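Local coordinates for glucosamine 6-phosphate N-acetyltransferase (Arabidopsis thaliana, PDB 3T90), which catalyses transfer of the acetyl group from acetyl-CoA to glucosamine 6-phosphate, a step in making UDP-N-acetylglucosamine, and works as a homodimer, at residues G48-I53 with K113-Y118; I72-K75 with G81-G84. One frame throughout, in Å; residues are numbered along the deposited sequence. Where two conformers were deposited one is given.

Interaction 1. Residues G48-I53 with K113-Y118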
# COMPACT_ATOMS: atom_id res chain seq x y z
N GLY A 48 0.97 -11.74 -10.20
CA GLY A 48 1.04 -11.30 -11.57
C GLY A 48 1.33 -9.84 -11.69
O GLY A 48 2.15 -9.28 -10.96
N ASP A 49 0.63 -9.22 -12.62
CA ASP A 49 0.85 -7.82 -12.85
C ASP A 49 0.42 -6.86 -11.71
O ASP A 49 0.71 -5.69 -11.75
CB ASP A 49 0.21 -7.41 -14.20
CG ASP A 49 1.13 -7.69 -15.43
OD1 ASP A 49 0.51 -7.80 -16.51
OD2 ASP A 49 2.42 -7.73 -15.38
N ASP A 50 -0.26 -7.37 -10.72
CA ASP A 50 -0.67 -6.56 -9.57
C ASP A 50 0.47 -6.41 -8.53
O ASP A 50 0.32 -5.70 -7.55
CB ASP A 50 -1.88 -7.18 -8.90
CG ASP A 50 -3.13 -7.05 -9.76
OD1 ASP A 50 -3.33 -5.95 -10.27
OD2 ASP A 50 -3.85 -8.08 -9.89
N HIS A 51 1.62 -7.08 -8.75
CA HIS A 51 2.76 -6.90 -7.74
C HIS A 51 4.07 -7.16 -8.49
O HIS A 51 4.38 -8.40 -8.59
CB HIS A 51 2.56 -7.83 -6.51
CG HIS A 51 3.39 -7.45 -5.29
ND1 HIS A 51 3.24 -8.03 -4.04
CD2 HIS A 51 4.33 -6.51 -5.16
CE1 HIS A 51 4.12 -7.46 -3.20
NE2 HIS A 51 4.84 -6.58 -3.89
N VAL A 52 4.78 -6.07 -8.89
CA VAL A 52 6.00 -6.02 -9.76
C VAL A 52 7.22 -5.54 -8.92
O VAL A 52 7.09 -4.65 -8.10
CB VAL A 52 5.95 -4.97 -10.99
CG1 VAL A 52 7.40 -4.64 -11.56
CG2 VAL A 52 5.00 -5.37 -12.09
N ILE A 53 8.32 -6.29 -8.97
CA ILE A 53 9.55 -5.83 -8.42
C ILE A 53 10.54 -5.53 -9.54
O ILE A 53 10.83 -6.46 -10.34
CB ILE A 53 10.15 -6.84 -7.45
CG1 ILE A 53 9.10 -7.17 -6.37
CG2 ILE A 53 11.50 -6.29 -6.89
CD1 ILE A 53 9.60 -8.13 -5.31
N LYS A 113 0.65 3.00 -14.93
CA LYS A 113 -0.15 3.76 -15.91
C LYS A 113 -0.71 2.76 -16.90
O LYS A 113 -1.93 2.80 -17.25
CB LYS A 113 0.71 4.79 -16.58
CG LYS A 113 -0.18 5.61 -17.50
CD LYS A 113 0.63 6.42 -18.46
CE LYS A 113 1.43 7.48 -17.90
NZ LYS A 113 1.77 8.28 -19.15
N SER A 114 0.13 1.82 -17.35
CA SER A 114 -0.30 0.80 -18.29
C SER A 114 -1.39 -0.15 -17.75
O SER A 114 -2.23 -0.62 -18.51
CB SER A 114 0.91 -0.01 -18.78
OG SER A 114 1.32 -0.98 -17.84
N MET A 115 -1.40 -0.39 -16.44
CA MET A 115 -2.43 -1.19 -15.82
C MET A 115 -3.72 -0.44 -15.52
O MET A 115 -4.64 -1.01 -14.92
CB MET A 115 -1.87 -1.80 -14.47
CG MET A 115 -0.71 -2.72 -14.74
SD MET A 115 -1.22 -4.26 -15.54
CE MET A 115 -2.17 -4.98 -14.21
N GLY A 116 -3.74 0.83 -15.87
CA GLY A 116 -4.93 1.64 -15.66
C GLY A 116 -5.11 2.15 -14.25
O GLY A 116 -6.21 2.50 -13.87
N CYS A 117 -4.02 2.32 -13.53
CA CYS A 117 -4.15 2.89 -12.17
C CYS A 117 -4.46 4.41 -12.30
O CYS A 117 -4.01 5.09 -13.31
CB CYS A 117 -2.82 2.84 -11.41
SG CYS A 117 -2.35 1.16 -10.93
N TYR A 118 -5.17 4.99 -11.33
CA TYR A 118 -5.43 6.46 -11.42
C TYR A 118 -4.33 7.27 -10.69
O TYR A 118 -4.22 8.48 -10.90
CB TYR A 118 -6.83 6.78 -10.86
CG TYR A 118 -7.00 6.55 -9.36
CD1 TYR A 118 -6.76 7.55 -8.46
CD2 TYR A 118 -7.35 5.32 -8.90
CE1 TYR A 118 -6.91 7.32 -7.05
CE2 TYR A 118 -7.49 5.07 -7.56
CZ TYR A 118 -7.31 6.08 -6.64
OH TYR A 118 -7.41 5.80 -5.26

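Interaction 2. Residues I72-K75 with G81-G84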
# COMPACT_ATOMS: atom_id res chain seq x y z
N ILE A 72 -0.36 -3.17 -6.58
CA ILE A 72 -1.56 -2.50 -7.05
C ILE A 72 -2.71 -2.92 -6.17
O ILE A 72 -2.99 -4.12 -5.91
CB ILE A 72 -1.80 -2.80 -8.56
CG1 ILE A 72 -0.70 -2.13 -9.36
CG2 ILE A 72 -3.09 -2.13 -9.05
CD1 ILE A 72 -0.79 -2.42 -10.95
N GLU A 73 -3.38 -1.88 -5.65
CA GLU A 73 -4.54 -2.03 -4.72
C GLU A 73 -5.82 -1.74 -5.50
O GLU A 73 -5.96 -0.63 -6.01
CB GLU A 73 -4.42 -0.98 -3.65
CG GLU A 73 -5.63 -1.11 -2.62
CD GLU A 73 -5.80 0.15 -1.84
OE1 GLU A 73 -6.84 0.35 -1.17
OE2 GLU A 73 -4.96 1.07 -1.86
N LYS A 74 -6.73 -2.70 -5.54
CA LYS A 74 -8.07 -2.43 -6.11
C LYS A 74 -8.96 -1.81 -5.07
O LYS A 74 -9.01 -2.27 -3.93
CB LYS A 74 -8.67 -3.73 -6.56
CG LYS A 74 -7.87 -4.34 -7.76
CD LYS A 74 -8.49 -5.64 -8.22
CE LYS A 74 -7.59 -6.18 -9.34
NZ LYS A 74 -6.52 -7.07 -8.73
N LYS A 75 -9.70 -0.77 -5.48
CA LYS A 75 -10.59 -0.02 -4.58
C LYS A 75 -12.00 0.02 -5.09
O LYS A 75 -12.23 -0.44 -6.27
CB LYS A 75 -10.09 1.43 -4.48
CG LYS A 75 -8.69 1.56 -3.87
CD LYS A 75 -8.39 3.04 -3.75
CE LYS A 75 -7.08 3.39 -3.03
NZ LYS A 75 -7.17 3.09 -1.54
N GLY A 81 -11.50 1.96 -9.05
CA GLY A 81 -10.15 2.21 -9.54
C GLY A 81 -9.08 1.38 -8.88
O GLY A 81 -9.35 0.56 -8.02
N LYS A 82 -7.85 1.67 -9.31
CA LYS A 82 -6.65 0.96 -8.86
C LYS A 82 -5.58 1.94 -8.55
O LYS A 82 -5.36 2.91 -9.31
CB LYS A 82 -6.14 -0.02 -9.96
CG LYS A 82 -7.03 -1.18 -10.16
CD LYS A 82 -6.31 -2.19 -11.01
CE LYS A 82 -6.00 -1.70 -12.37
NZ LYS A 82 -6.04 -2.96 -13.32
N ALA A 83 -4.94 1.78 -7.39
CA ALA A 83 -3.82 2.63 -7.00
C ALA A 83 -2.56 1.83 -6.87
O ALA A 83 -2.58 0.78 -6.16
CB ALA A 83 -4.13 3.31 -5.62
N GLY A 84 -1.45 2.38 -7.32
CA GLY A 84 -0.14 1.71 -7.17
C GLY A 84 0.54 2.21 -5.92
O GLY A 84 0.61 3.41 -5.69

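Interaction 1. Residues G48-I53 with K113-Y118
M115 lays its thioether against D49, and every contact between G48-I53 and K113-Y118 is made by this one side chain. The last turn of helix 100-114, ending at K113 and S114, leads the chain to it; one turn earlier the same helix makes a polar tie of its own, H111 NE2 donating to D49 O. M115 follows directly after the helix. Its CG is anti to the carbonyl carbon and beside the backbone N (chi1 -63°), and the chain then bends at both further torsions, which carries SD and CE across the D49 side chain at about a right angle. CE presses on the D49 methylene, 3.4 Å from CB, and SD lies 3.7 Å from the same CB. The carboxylate is grazed more loosely, D49 OD1 being 4.1 Å from M115 SD. Beyond D49, the methyl CE of M115 lies a loose 4.2 Å from OD1 of D50, a residue whose strongest polar partner is K74. With an alanine here instead of the methionine, the D49 methylene would probably lose its apolar cover and a gap would open beside I72, which M115 also touches. G116, with positive phi, ends the helix in a Schellman motif, its N bonded to K113 O at 3.0 Å. C117 and Y118 then lead away from G48-I53 toward the sheet; Y118 probably helps bind substrate, as in related enzymes. Just 117 Å² is buried in this surface contact. The arrangement belongs to the GNAT fold: helix 100-114 packs on the sheet, V52 meeting F107 and L108, and the turn entering strand 51-58 meets the loop that runs from the helix C-terminus into strand 119-124.

Interaction 2. Residues I72-K75 with G81-G84
I72-K75 and G81-G84 pair as antiparallel neighbours in the central sheet of the GNAT fold, where strands 63-74 and 82-91 are joined through the short helix 77-80. The backbone supplies the bonds. E73 and A83 form a hydrogen-bonded pair, E73 N to A83 O at 2.8 Å and nearly straight (173°), A83 N to E73 O at 3.0 Å. Past the end of the strand, K75 N reaches G81 O at 2.9 Å. The E73 and A83 carbonyls also receive CA-H...O contacts, A83 O from I72 CA, E73 O from K82 CA.

Apolar contact is carried by lysine methylenes. I72 CG2 rests 3.8 Å from both CB and CD of K82, while K74 and K82 run alongside each other, CG to CG 4.1 Å. Their ammonium groups find separate acceptors: K74 salt-bridges D50, and K82 meets the M115 carbonyl, weakly.

On the opposite face, E73 and K75 meet beside A83. K75, probably substrate-binding, also bridges to E87 and D88 of the second subunit, while E73 OE2 accepts from H85. K75 CE sits 3.9 Å from A83 CB, and K75 NZ meets E73 OE1 at 2.8 Å on the syn side, 33° out of the carboxylate plane.

Interaction 2 is buried and backbone-bonded within the sheet; interaction 1 is a smaller surface contact, made by side chains where a helix end passes the turn before a strand. Both reach the same sheet, for strand 51-58 lies next to strand 63-74, and D50 O approaches I72 N at 2.8 Å in a probable hydrogen bond. On the other flank, Y118 N lies 2.9 Å from K82 O, probably bonded, where the chain enters strand 119-124, the neighbour of 82-91. Directional bonding thus marks the sheet interior and van der Waals contact the surface, while D50 of interaction 1 and K74 of interaction 2 bind the two contacts to each other.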